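Local structure of CELL WALL surface anchor family protein (Streptococcus pneumoniae, 2X9X) at residues Lys266-Val271 / Phe380-Leu385; Glu282-Asn287 / Glu393-Pro398; Leu295-Asp300 / Ala353-Phe358; Lys342-Tyr347 / Val373-Gly378; Thr420-Glu425 / Asp434-Val439. The protein forms the repeating backbone of the pneumococcal pilus, a surface fibre anchored to the cell wall that probably serves in adhesion. The protein carries 1 engineered substitution. All blocks are in the same frame, centred on the assembly; numbering follows the deposited sequence.

Interaction 1. Residues Lys266-Val271 / Phe380-Leu385; sequences KKFVKV and FEITGL
Lys-266 to Phe-268 and Phe-380 to Ile-382 pair as antiparallel strands in a Cna-B-like pilin domain. Every N-H and carbonyl of the two hydrogen-bonded pairs is used. Lys-266 N reaches Ile-382 O at 2.9 Å, and Ile-382 N returns a 3.0 Å bond to Lys-266 O. Beyond the non-hydrogen-bonded pair Lys-267/Glu-381, Phe-268 N binds Phe-380 O at 2.8 Å, while Phe-380 N returns a bond of 3.1 Å to Phe-268 O. The lysine ends find partners further off: Lys-266 NZ on Thr-436 OG1, Lys-267 NZ on Tyr-417 O. Glu-381 OE2 bonds the hydroxyl of Tyr-417.

On the face carrying Lys-266, Phe-268, Phe-380 and Ile-382, the Phe-380 side chain stands between its N and C (chi1 57°), which lays the ring over Phe-268. CB of Phe-268 sits 3.5 Å from the centroid of the Phe-380 ring, over its face, a CH-pi contact; the rings are nearly parallel, 12° apart, but slid until they scarcely overlap. Flat, apolar groups suit this interior, where Phe-283 stacks on Phe-380.

Lys-270 carries the intramolecular isopeptide bond to Asn-440 CG characteristic of Gram-positive pilins, and its NZ donates to Val-271 O at 3.2 Å.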
# COMPACT_ATOMS: atom_id res chain seq x y z
N LYS A 266 10.65 -13.32 -2.35
CA LYS A 266 11.37 -14.55 -2.06
C LYS A 266 12.75 -14.25 -1.47
O LYS A 266 13.40 -13.29 -1.89
CB LYS A 266 11.53 -15.39 -3.33
CG LYS A 266 11.91 -16.84 -3.10
CD LYS A 266 10.74 -17.62 -2.52
CE LYS A 266 11.11 -19.07 -2.23
NZ LYS A 266 12.08 -19.20 -1.09
N LYS A 267 13.18 -15.08 -0.52
CA LYS A 267 14.50 -14.97 0.10
C LYS A 267 15.37 -16.15 -0.31
O LYS A 267 14.87 -17.26 -0.54
CB LYS A 267 14.37 -14.97 1.62
CG LYS A 267 13.58 -13.80 2.19
CD LYS A 267 13.26 -14.05 3.66
CE LYS A 267 12.49 -12.88 4.26
NZ LYS A 267 11.80 -13.27 5.52
N PHE A 268 16.68 -15.91 -0.40
CA PHE A 268 17.66 -16.93 -0.78
C PHE A 268 18.90 -16.87 0.12
O PHE A 268 19.25 -15.80 0.62
CB PHE A 268 18.13 -16.72 -2.23
CG PHE A 268 17.01 -16.65 -3.23
CD1 PHE A 268 16.58 -17.79 -3.87
CD2 PHE A 268 16.42 -15.44 -3.55
CE1 PHE A 268 15.55 -17.74 -4.81
CE2 PHE A 268 15.40 -15.38 -4.48
CZ PHE A 268 14.96 -16.53 -5.11
N VAL A 269 19.56 -18.01 0.30
CA VAL A 269 20.88 -18.04 0.94
C VAL A 269 21.86 -18.85 0.09
O VAL A 269 21.60 -20.00 -0.26
CB VAL A 269 20.85 -18.64 2.37
CG1 VAL A 269 22.27 -18.70 2.95
CG2 VAL A 269 19.92 -17.84 3.27
N LYS A 270 22.98 -18.23 -0.25
CA LYS A 270 24.06 -18.89 -0.98
C LYS A 270 25.01 -19.60 -0.01
O LYS A 270 25.61 -18.96 0.86
CB LYS A 270 24.84 -17.87 -1.79
CG LYS A 270 25.81 -18.48 -2.78
CD LYS A 270 25.05 -19.15 -3.91
CE LYS A 270 25.98 -19.93 -4.81
NZ LYS A 270 26.59 -21.06 -4.07
N VAL A 271 25.16 -20.91 -0.18
CA VAL A 271 26.07 -21.70 0.66
C VAL A 271 26.95 -22.62 -0.17
O VAL A 271 26.78 -22.74 -1.39
CB VAL A 271 25.29 -22.59 1.65
CG1 VAL A 271 24.47 -21.75 2.62
CG2 VAL A 271 24.40 -23.57 0.90
N PHE A 380 20.31 -13.00 -0.11
CA PHE A 380 19.79 -12.07 -1.10
C PHE A 380 18.30 -12.29 -1.27
O PHE A 380 17.77 -13.34 -0.88
CB PHE A 380 20.56 -12.15 -2.43
CG PHE A 380 20.58 -13.52 -3.06
CD1 PHE A 380 21.45 -14.49 -2.60
CD2 PHE A 380 19.77 -13.81 -4.15
CE1 PHE A 380 21.48 -15.74 -3.19
CE2 PHE A 380 19.80 -15.06 -4.74
CZ PHE A 380 20.66 -16.03 -4.26
N GLU A 381 17.59 -11.30 -1.81
CA GLU A 381 16.14 -11.40 -1.88
C GLU A 381 15.55 -10.54 -2.99
O GLU A 381 16.22 -9.64 -3.52
CB GLU A 381 15.51 -11.02 -0.54
CG GLU A 381 15.68 -9.55 -0.15
CD GLU A 381 15.01 -9.21 1.16
OE1 GLU A 381 15.52 -9.63 2.23
OE2 GLU A 381 13.97 -8.53 1.13
N ILE A 382 14.30 -10.83 -3.34
CA ILE A 382 13.57 -10.07 -4.34
C ILE A 382 12.16 -9.77 -3.82
O ILE A 382 11.51 -10.64 -3.22
CB ILE A 382 13.50 -10.83 -5.70
CG1 ILE A 382 12.82 -9.97 -6.77
CG2 ILE A 382 12.80 -12.18 -5.54
CD1 ILE A 382 13.64 -8.78 -7.23
N THR A 383 11.70 -8.54 -4.03
CA THR A 383 10.39 -8.12 -3.54
C THR A 383 9.59 -7.41 -4.64
O THR A 383 10.18 -6.85 -5.56
CB THR A 383 10.52 -7.17 -2.32
OG1 THR A 383 11.22 -5.98 -2.70
CG2 THR A 383 11.26 -7.85 -1.17
N GLY A 384 8.26 -7.47 -4.54
CA GLY A 384 7.38 -6.73 -5.43
C GLY A 384 6.83 -7.53 -6.60
O GLY A 384 6.44 -6.95 -7.62
N LEU A 385 6.76 -8.85 -6.44
CA LEU A 385 6.43 -9.74 -7.55
C LEU A 385 5.01 -10.31 -7.54
O LEU A 385 4.35 -10.39 -6.50
CB LEU A 385 7.39 -10.94 -7.56
CG LEU A 385 8.88 -10.64 -7.69
CD1 LEU A 385 9.70 -11.93 -7.63
CD2 LEU A 385 9.17 -9.85 -8.97

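Interaction 2. Residues Glu282-Asn287 / Glu393-Pro398; sequences EFVIAN and EETKQP
Glu-282 O is gripped by two consecutive backbone donors, Thr-395 N at 2.8 Å and Lys-396 N at 3.3 Å, which approach from the same face of the carbonyl plane. Glu-282 N returns a bond of 2.9 Å to Lys-396 O. Further along, Val-284 and Glu-393 exchange a reciprocal pair of backbone bonds. A water joins the side chains, giving a 2.7 Å bond to Glu-282 OE1 and lying at hydrogen-bonding distance from Thr-395 OG1; Glu-282 OE2 is salt-bridged to Lys-314, so this carboxylate is held at both oxygens.

Thr-395 and Lys-396 both face Glu-282, a classic beta bulge in the antiparallel pairing of strands 282-286 and 388-394. The chain turns a corner at Thr-395, within the bulge, and Glu-282 O keeps both donors there.

The extended Lys-396 chain runs alongside Glu-282, pointing the same way, with CB to CB at 3.7 Å; its methylenes shield the acid's stem, though NZ stays beyond salt-bridge range of OE2. On the face of Phe-283 and Glu-394, the ring crosses the glutamate obliquely, ring and carboxylate planes 39° apart, and Phe-283 CE1 lies 3.6 Å from Glu-394 CB. Glu-394 OE1 accepts from Leu-404 N, and its side chain also touches Lys-270 and Asn-440, the isopeptide partners. On the Val-284 side, beta-branched Val-284 and Thr-395 meet at about a right angle, their CG2 methyls 3.9 Å apart.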
# COMPACT_ATOMS: atom_id res chain seq x y z
N GLU A 282 26.42 -13.49 -7.66
CA GLU A 282 25.48 -12.61 -8.36
C GLU A 282 24.50 -13.40 -9.22
O GLU A 282 24.89 -14.39 -9.86
CB GLU A 282 26.24 -11.57 -9.19
CG GLU A 282 27.23 -10.75 -8.37
CD GLU A 282 27.88 -9.61 -9.14
OE1 GLU A 282 27.54 -9.41 -10.33
OE2 GLU A 282 28.72 -8.91 -8.55
N PHE A 283 23.25 -12.96 -9.23
CA PHE A 283 22.17 -13.67 -9.91
C PHE A 283 21.22 -12.74 -10.65
O PHE A 283 21.03 -11.58 -10.27
CB PHE A 283 21.33 -14.46 -8.91
CG PHE A 283 22.10 -15.48 -8.15
CD1 PHE A 283 22.15 -16.80 -8.58
CD2 PHE A 283 22.79 -15.14 -6.99
CE1 PHE A 283 22.86 -17.75 -7.88
CE2 PHE A 283 23.51 -16.09 -6.29
CZ PHE A 283 23.54 -17.40 -6.73
N VAL A 284 20.60 -13.27 -11.70
CA VAL A 284 19.45 -12.62 -12.33
C VAL A 284 18.26 -13.58 -12.26
O VAL A 284 18.41 -14.74 -11.88
CB VAL A 284 19.74 -12.22 -13.79
CG1 VAL A 284 20.86 -11.17 -13.83
CG2 VAL A 284 20.09 -13.44 -14.63
N ILE A 285 17.08 -13.08 -12.60
CA ILE A 285 15.87 -13.88 -12.55
C ILE A 285 15.26 -14.07 -13.94
O ILE A 285 15.04 -13.10 -14.67
CB ILE A 285 14.83 -13.26 -11.60
CG1 ILE A 285 15.36 -13.27 -10.16
CG2 ILE A 285 13.51 -14.00 -11.69
CD1 ILE A 285 14.54 -12.45 -9.19
N ALA A 286 14.99 -15.32 -14.30
CA ALA A 286 14.39 -15.65 -15.59
C ALA A 286 12.98 -16.20 -15.40
O ALA A 286 12.64 -16.71 -14.33
CB ALA A 286 15.25 -16.64 -16.35
N ASN A 287 12.16 -16.10 -16.45
CA ASN A 287 10.78 -16.58 -16.40
C ASN A 287 10.61 -17.96 -17.03
O ASN A 287 9.49 -18.41 -17.27
CB ASN A 287 9.81 -15.56 -17.01
CG ASN A 287 10.09 -15.29 -18.49
OD1 ASN A 287 10.87 -15.99 -19.13
ND2 ASN A 287 9.43 -14.27 -19.03
N GLU A 393 19.36 -17.47 -12.28
CA GLU A 393 20.54 -17.79 -13.06
C GLU A 393 21.76 -17.09 -12.48
O GLU A 393 21.78 -15.86 -12.36
CB GLU A 393 20.35 -17.39 -14.53
CG GLU A 393 21.55 -17.75 -15.40
CD GLU A 393 21.33 -17.45 -16.87
OE1 GLU A 393 20.24 -17.78 -17.40
OE2 GLU A 393 22.26 -16.91 -17.50
N GLU A 394 22.77 -17.86 -12.09
CA GLU A 394 23.98 -17.27 -11.55
C GLU A 394 24.79 -16.63 -12.67
O GLU A 394 25.05 -17.25 -13.70
CB GLU A 394 24.82 -18.31 -10.82
CG GLU A 394 25.96 -17.71 -10.01
CD GLU A 394 26.78 -18.76 -9.28
OE1 GLU A 394 27.42 -19.59 -9.94
OE2 GLU A 394 26.79 -18.73 -8.03
N THR A 395 25.18 -15.37 -12.47
CA THR A 395 25.96 -14.65 -13.46
C THR A 395 27.40 -14.42 -13.00
O THR A 395 28.29 -14.18 -13.81
CB THR A 395 25.30 -13.30 -13.84
OG1 THR A 395 25.08 -12.53 -12.65
CG2 THR A 395 23.97 -13.54 -14.53
N LYS A 396 27.62 -14.49 -11.69
CA LYS A 396 28.97 -14.41 -11.14
C LYS A 396 29.11 -15.33 -9.93
O LYS A 396 28.33 -15.24 -8.98
CB LYS A 396 29.34 -12.98 -10.75
CG LYS A 396 30.77 -12.84 -10.25
CD LYS A 396 31.16 -11.39 -10.00
CE LYS A 396 32.62 -11.28 -9.61
NZ LYS A 396 33.06 -9.86 -9.47
N GLN A 397 30.10 -16.21 -9.96
CA GLN A 397 30.30 -17.15 -8.87
C GLN A 397 31.01 -16.48 -7.71
O GLN A 397 31.78 -15.53 -7.90
CB GLN A 397 31.09 -18.37 -9.35
CG GLN A 397 32.52 -18.07 -9.74
CD GLN A 397 32.67 -17.74 -11.21
OE1 GLN A 397 31.83 -17.06 -11.80
NE2 GLN A 397 33.76 -18.22 -11.82
N PRO A 398 30.77 -16.99 -6.49
CA PRO A 398 31.51 -16.51 -5.32
C PRO A 398 32.97 -16.92 -5.47
O PRO A 398 33.25 -17.95 -6.09
CB PRO A 398 30.88 -17.27 -4.15
CG PRO A 398 29.79 -18.11 -4.71
CD PRO A 398 29.95 -18.17 -6.19
O HOH W 1 27.09 -10.69 -12.69

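Interaction 3. Residues Leu295-Asp300 / Ala353-Phe358; sequences LARKAD and AANNAF
The Phe-358 ring carries Leu-295 CD2 over one face, 4.3 Å from the centroid and displaced toward the rim, while Ala-296 O lies in plane at its edge. Leu-295 CD1 reaches back to Phe-358 CG at 3.8 Å, so the branched leucine clasps the base of the ring with one methyl and covers the face with the other. The second flat pair is polar: the guanidinium of Arg-297 and the amide of Asn-355 are almost coplanar, 14° apart. Asn-355 OD1 sits at the guanidinium edge and accepts from Arg-297 NE at 2.8 Å. A weaker bond comes from Arg-297 NH2. A bend at chi3 (62°) swings the arginine head into this position, where Ala-354 CB, small enough to fit, touches NE.

The backbone here is one end of a two-stranded antiparallel ribbon, 294-297 with 358-361, where Arg-297 and Phe-358 form a non-hydrogen-bonded pair. Helix 338-354 ends just before it; Asn-355, centre of an inverse gamma turn, redirects the chain into the ribbon.

Lys-298 N closes the pairing with a 2.9 Å bond to Ala-357 O. Short CA-H...O contacts support it, Arg-297 CA lying 3.2 Å from Ala-357 O and Phe-358 CA 3.3 Å from Ala-296 O.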
# COMPACT_ATOMS: atom_id res chain seq x y z
N LEU A 295 14.16 -10.57 -15.62
CA LEU A 295 13.46 -9.52 -14.89
C LEU A 295 14.27 -8.22 -14.89
O LEU A 295 15.41 -8.20 -14.43
CB LEU A 295 13.18 -9.96 -13.45
CG LEU A 295 12.35 -9.00 -12.60
CD1 LEU A 295 10.91 -8.98 -13.08
CD2 LEU A 295 12.43 -9.39 -11.13
N ALA A 296 13.67 -7.16 -15.40
CA ALA A 296 14.31 -5.84 -15.43
C ALA A 296 13.39 -4.78 -14.85
O ALA A 296 12.16 -4.92 -14.88
CB ALA A 296 14.69 -5.47 -16.87
N ARG A 297 13.98 -3.72 -14.30
CA ARG A 297 13.19 -2.54 -13.98
C ARG A 297 12.88 -1.81 -15.29
O ARG A 297 13.69 -1.82 -16.23
CB ARG A 297 13.89 -1.62 -12.96
CG ARG A 297 15.19 -0.95 -13.43
CD ARG A 297 15.90 -0.24 -12.25
NE ARG A 297 16.26 -1.22 -11.23
CZ ARG A 297 17.41 -1.88 -11.19
NH1 ARG A 297 18.36 -1.64 -12.09
NH2 ARG A 297 17.61 -2.78 -10.24
N LYS A 298 11.70 -1.21 -15.36
CA LYS A 298 11.29 -0.48 -16.56
C LYS A 298 12.02 0.85 -16.65
O LYS A 298 11.84 1.73 -15.81
CB LYS A 298 9.77 -0.29 -16.55
CG LYS A 298 9.23 0.35 -17.82
CD LYS A 298 7.89 -0.25 -18.23
CE LYS A 298 6.84 -0.10 -17.15
NZ LYS A 298 5.49 -0.50 -17.66
N ALA A 299 12.86 0.99 -17.67
CA ALA A 299 13.76 2.14 -17.80
C ALA A 299 13.07 3.50 -17.78
O ALA A 299 13.60 4.46 -17.20
CB ALA A 299 14.63 2.00 -19.05
N ASP A 300 11.91 3.60 -18.41
CA ASP A 300 11.21 4.88 -18.49
C ASP A 300 10.45 5.21 -17.20
O ASP A 300 9.81 6.26 -17.11
CB ASP A 300 10.27 4.93 -19.69
CG ASP A 300 9.14 3.93 -19.60
OD1 ASP A 300 9.39 2.79 -19.14
OD2 ASP A 300 8.01 4.27 -20.00
N ALA A 353 14.45 0.85 -4.35
CA ALA A 353 14.03 2.21 -4.68
C ALA A 353 13.97 2.44 -6.19
O ALA A 353 13.14 3.21 -6.68
CB ALA A 353 14.94 3.23 -4.02
N ALA A 354 14.86 1.79 -6.93
CA ALA A 354 14.88 1.92 -8.39
C ALA A 354 13.87 1.01 -9.10
O ALA A 354 13.46 1.29 -10.24
CB ALA A 354 16.28 1.68 -8.93
N ASN A 355 13.47 -0.08 -8.44
CA ASN A 355 12.51 -1.03 -9.01
C ASN A 355 11.08 -0.50 -8.92
O ASN A 355 10.24 -1.06 -8.21
CB ASN A 355 12.60 -2.39 -8.29
CG ASN A 355 13.86 -3.18 -8.63
OD1 ASN A 355 14.65 -2.80 -9.51
ND2 ASN A 355 14.05 -4.30 -7.94
N ASN A 356 10.80 0.60 -9.62
CA ASN A 356 9.47 1.20 -9.60
C ASN A 356 8.44 0.40 -10.39
O ASN A 356 7.24 0.45 -10.11
CB ASN A 356 9.52 2.64 -10.11
CG ASN A 356 10.37 3.53 -9.24
OD1 ASN A 356 10.24 3.52 -8.01
ND2 ASN A 356 11.24 4.33 -9.86
N ALA A 357 8.92 -0.34 -11.39
CA ALA A 357 8.06 -1.15 -12.24
C ALA A 357 8.92 -2.22 -12.87
O ALA A 357 10.12 -2.02 -13.07
CB ALA A 357 7.39 -0.29 -13.31
N PHE A 358 8.32 -3.37 -13.19
CA PHE A 358 9.06 -4.48 -13.78
C PHE A 358 8.62 -4.79 -15.20
O PHE A 358 7.45 -4.61 -15.56
CB PHE A 358 8.91 -5.75 -12.94
CG PHE A 358 9.64 -5.72 -11.63
CD1 PHE A 358 10.99 -5.42 -11.57
CD2 PHE A 358 8.98 -6.03 -10.45
CE1 PHE A 358 11.66 -5.41 -10.36
CE2 PHE A 358 9.64 -6.02 -9.24
CZ PHE A 358 10.98 -5.71 -9.19

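Interaction 4. Residues Lys342-Tyr347 / Val373-Gly378; sequences KAQAAY and VSDAQG
Gln-344 and Tyr-347, one helical turn apart, present the same side of their helix to Val-373 and Asp-375. In the van der Waals contacts, Gln-344 leans over the bend of the loop: its CB lies 3.7 Å from Asp-375 CB and its CG 3.4 Å from Val-373 O. With CG swung away from the backbone N (chi1 -169°) and the chain bent at chi2, the aliphatic part lies across the aspartate stem at a slant. Tyr-347 meets Val-373 at about a right angle, CE2 to CG2 at 3.9 Å. An aromatic side chain suits this place because it offers an apolar flank to the valine and still carries its hydroxyl onward, to Lys-371 O.

Within the loop, Asp-375 OD1 accepts from Gln-377 N at 2.8 Å, which makes an Asx turn, and Gly-378 N bonds Asp-375 O at 2.8 Å to close a type I turn; glycine takes the positive phi (75°) at its end comfortably. A hydroxyl serves well at Ser-374, whose OG links Leu-278 O and Ala-281 N.

Charged and polar partners beyond the segments tie the turn down: Asp-375 OD2 forms a salt bridge with Arg-379, and Ala-376 N bonds Asp-341 OD1 on the same helix as Gln-344. Helix 338-354, which lies between strands 294-297 and 358-361 in the chain, thus packs on an Asx turn inside a type I beta turn that leads into strand 379-385.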
# COMPACT_ATOMS: atom_id res chain seq x y z
N LYS A 342 26.66 -4.40 5.30
CA LYS A 342 26.19 -3.02 5.21
C LYS A 342 26.14 -2.55 3.76
O LYS A 342 25.15 -1.96 3.32
CB LYS A 342 27.10 -2.10 6.02
CG LYS A 342 26.98 -2.26 7.53
CD LYS A 342 25.84 -1.43 8.09
CE LYS A 342 25.92 -1.36 9.61
NZ LYS A 342 27.20 -0.76 10.08
N ALA A 343 27.22 -2.80 3.03
CA ALA A 343 27.30 -2.39 1.63
C ALA A 343 26.24 -3.10 0.80
O ALA A 343 25.64 -2.51 -0.11
CB ALA A 343 28.69 -2.66 1.08
N GLN A 344 26.00 -4.37 1.11
CA GLN A 344 24.99 -5.13 0.37
C GLN A 344 23.59 -4.60 0.68
O GLN A 344 22.75 -4.51 -0.21
CB GLN A 344 25.10 -6.63 0.68
CG GLN A 344 24.28 -7.52 -0.24
CD GLN A 344 22.92 -7.89 0.35
OE1 GLN A 344 22.27 -8.83 -0.12
NE2 GLN A 344 22.50 -7.16 1.36
N ALA A 345 23.36 -4.24 1.94
CA ALA A 345 22.07 -3.69 2.35
C ALA A 345 21.82 -2.34 1.68
O ALA A 345 20.69 -2.04 1.28
CB ALA A 345 22.00 -3.55 3.87
N ALA A 346 22.87 -1.54 1.54
CA ALA A 346 22.75 -0.25 0.85
C ALA A 346 22.38 -0.46 -0.62
O ALA A 346 21.51 0.23 -1.16
CB ALA A 346 24.03 0.56 0.97
N TYR A 347 23.05 -1.41 -1.26
CA TYR A 347 22.76 -1.76 -2.65
C TYR A 347 21.33 -2.29 -2.79
O TYR A 347 20.58 -1.87 -3.67
CB TYR A 347 23.78 -2.77 -3.18
CG TYR A 347 23.41 -3.33 -4.53
CD1 TYR A 347 23.44 -2.54 -5.67
CD2 TYR A 347 23.03 -4.66 -4.67
CE1 TYR A 347 23.08 -3.05 -6.91
CE2 TYR A 347 22.67 -5.18 -5.90
CZ TYR A 347 22.71 -4.37 -7.02
OH TYR A 347 22.35 -4.88 -8.25
N VAL A 373 22.82 -9.89 -5.22
CA VAL A 373 24.18 -10.19 -4.75
C VAL A 373 24.12 -10.68 -3.31
O VAL A 373 23.50 -10.04 -2.46
CB VAL A 373 25.08 -8.93 -4.79
CG1 VAL A 373 26.51 -9.28 -4.38
CG2 VAL A 373 25.06 -8.27 -6.19
N SER A 374 24.77 -11.80 -3.02
CA SER A 374 24.73 -12.37 -1.67
C SER A 374 25.64 -11.60 -0.71
O SER A 374 26.76 -11.24 -1.06
CB SER A 374 25.10 -13.86 -1.70
OG SER A 374 26.43 -14.06 -2.15
N ASP A 375 25.15 -11.35 0.50
CA ASP A 375 25.97 -10.72 1.53
C ASP A 375 26.84 -11.75 2.26
O ASP A 375 26.93 -12.89 1.82
CB ASP A 375 25.13 -9.87 2.50
CG ASP A 375 24.20 -10.69 3.39
OD1 ASP A 375 24.36 -11.93 3.47
OD2 ASP A 375 23.31 -10.09 4.03
N ALA A 376 27.49 -11.34 3.34
CA ALA A 376 28.43 -12.21 4.05
C ALA A 376 27.73 -13.37 4.76
O ALA A 376 28.37 -14.32 5.21
CB ALA A 376 29.28 -11.41 5.02
N GLN A 377 26.41 -13.27 4.88
CA GLN A 377 25.60 -14.35 5.42
C GLN A 377 24.92 -15.10 4.28
O GLN A 377 23.98 -15.87 4.51
CB GLN A 377 24.57 -13.81 6.41
CG GLN A 377 25.20 -13.01 7.54
CD GLN A 377 24.19 -12.21 8.33
OE1 GLN A 377 24.38 -11.02 8.59
NE2 GLN A 377 23.09 -12.85 8.72
N GLY A 378 25.39 -14.87 3.06
CA GLY A 378 24.88 -15.54 1.88
C GLY A 378 23.53 -15.05 1.40
O GLY A 378 22.96 -15.59 0.44

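Interaction 5. Residues Thr420-Glu425 / Asp434-Val439; sequences TGQGIE and DATKVV
Ile-424 and Ala-435 face each other as a single antiparallel bridge, distorted by a classic bulge on each side. Ala-435 N donates to Ile-424 O at 2.9 Å. In the other direction Ala-435 O collects two weak bonds, from Gly-423 N at 2.9 Å and Ile-424 N at 3.0 Å, as two residues crowd opposite one. Glycine suits position 423, having no beta carbon to press on the main chain at Lys-437 N, and Gly-421 adopts a positive phi (82°) that turns the loop after Thr-420.

Among side chains, Ile-424 makes the main apolar contact through its CG2 methyl. This CG2 lies 3.6 Å from Ala-435 O, and at 4.0 Å from both Ala-435 CB and Lys-437 CB, so one branch touches both the alanine and the lysine; the alanine is compact enough to sit beneath it. Gln-422 lays its CB 3.7 Å from Ala-435 O. Asp-434, with its CG lodged between backbone N and C (chi1 55°), brings OD1 round to bond Tyr-426 N, tying down the next part of the loop. The extended Lys-437 passes CD 4.0 Å from Gly-423 O on the way to a salt bridge with Asp-275.

Strand 436-439 then lies parallel to strand 260-271, with Thr-436 and Val-438 sharing backbone bonds with Lys-267, Val-269 and Val-271, while Ile-424 rests on Val-269 and both Thr-436 and Val-438 touch Gln-408 of strand 408-412.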
# COMPACT_ATOMS: atom_id res chain seq x y z
N THR A 420 8.04 -20.56 7.08
CA THR A 420 9.07 -21.57 7.29
C THR A 420 8.70 -22.75 6.39
O THR A 420 7.82 -22.64 5.55
CB THR A 420 9.21 -21.96 8.77
OG1 THR A 420 10.32 -22.86 8.92
CG2 THR A 420 7.94 -22.61 9.30
N GLY A 421 9.39 -23.88 6.55
CA GLY A 421 9.14 -25.03 5.70
C GLY A 421 9.84 -24.94 4.36
O GLY A 421 9.43 -25.58 3.39
N GLN A 422 10.91 -24.16 4.30
CA GLN A 422 11.68 -24.03 3.06
C GLN A 422 13.09 -24.60 3.24
O GLN A 422 13.28 -25.52 4.04
CB GLN A 422 11.67 -22.57 2.58
CG GLN A 422 10.27 -21.94 2.71
CD GLN A 422 10.09 -20.67 1.91
OE1 GLN A 422 9.61 -19.65 2.44
NE2 GLN A 422 10.45 -20.71 0.63
N GLY A 423 14.06 -24.09 2.50
CA GLY A 423 15.37 -24.72 2.44
C GLY A 423 16.35 -24.46 3.57
O GLY A 423 17.13 -25.35 3.94
N ILE A 424 16.32 -23.25 4.12
CA ILE A 424 17.33 -22.82 5.08
C ILE A 424 16.89 -21.54 5.77
O ILE A 424 16.04 -20.82 5.24
CB ILE A 424 18.69 -22.57 4.36
CG1 ILE A 424 19.80 -22.28 5.37
CG2 ILE A 424 18.56 -21.43 3.33
CD1 ILE A 424 21.18 -22.27 4.75
N GLU A 425 17.45 -21.26 6.95
CA GLU A 425 17.21 -19.99 7.64
C GLU A 425 17.84 -18.84 6.86
O GLU A 425 19.03 -18.86 6.57
CB GLU A 425 17.83 -20.03 9.04
CG GLU A 425 17.13 -20.94 10.03
CD GLU A 425 17.97 -21.21 11.27
OE1 GLU A 425 19.21 -21.23 11.16
OE2 GLU A 425 17.38 -21.41 12.36
N ASP A 434 13.09 -19.97 6.17
CA ASP A 434 12.29 -19.11 5.31
C ASP A 434 13.01 -18.66 4.03
O ASP A 434 12.61 -17.68 3.40
CB ASP A 434 11.78 -17.89 6.09
CG ASP A 434 12.90 -17.10 6.76
OD1 ASP A 434 14.06 -17.55 6.74
OD2 ASP A 434 12.60 -16.03 7.32
N ALA A 435 14.05 -19.39 3.65
CA ALA A 435 14.81 -19.06 2.45
C ALA A 435 15.09 -20.27 1.57
O ALA A 435 15.16 -21.41 2.05
CB ALA A 435 16.11 -18.36 2.82
N THR A 436 15.25 -20.02 0.27
CA THR A 436 15.67 -21.03 -0.68
C THR A 436 17.18 -21.20 -0.60
O THR A 436 17.93 -20.22 -0.59
CB THR A 436 15.30 -20.63 -2.13
OG1 THR A 436 13.87 -20.69 -2.28
CG2 THR A 436 15.95 -21.55 -3.14
N LYS A 437 17.62 -22.45 -0.53
CA LYS A 437 19.03 -22.78 -0.40
C LYS A 437 19.67 -22.94 -1.77
O LYS A 437 19.21 -23.75 -2.58
CB LYS A 437 19.17 -24.07 0.41
CG LYS A 437 20.57 -24.42 0.84
CD LYS A 437 20.51 -25.60 1.81
CE LYS A 437 21.87 -26.19 2.09
NZ LYS A 437 21.72 -27.37 2.98
N VAL A 438 20.71 -22.16 -2.04
CA VAL A 438 21.43 -22.25 -3.31
C VAL A 438 22.85 -22.75 -3.06
O VAL A 438 23.66 -22.06 -2.45
CB VAL A 438 21.47 -20.89 -4.04
CG1 VAL A 438 22.12 -21.04 -5.41
CG2 VAL A 438 20.06 -20.33 -4.18
N VAL A 439 23.14 -23.96 -3.54
CA VAL A 439 24.39 -24.63 -3.20
C VAL A 439 25.46 -24.50 -4.29
O VAL A 439 25.22 -24.85 -5.44
CB VAL A 439 24.15 -26.13 -2.92
CG1 VAL A 439 25.42 -26.79 -2.42
CG2 VAL A 439 23.02 -26.31 -1.91

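From the N terminus, strand 260-271 opens interaction 1 and strand 282-286 opens interaction 2. Their partners follow in the same order, 380-385 then 393-398, so the two contacts cross and bring the two sheets of the C-terminal domain face to face. Both enclose interactions 3 and 4, which cross each other: 295-300 and 342-347 come before 353-358 and 373-378. Together these two tie helix 338-354 and its exit to the ribbon 294-297/358-361 and to the turn before strand 379-385. Interaction 5 follows in series, closing a short loop late in the chain; its strand 436-439 returns to strand 260-271, linking it to interaction 1.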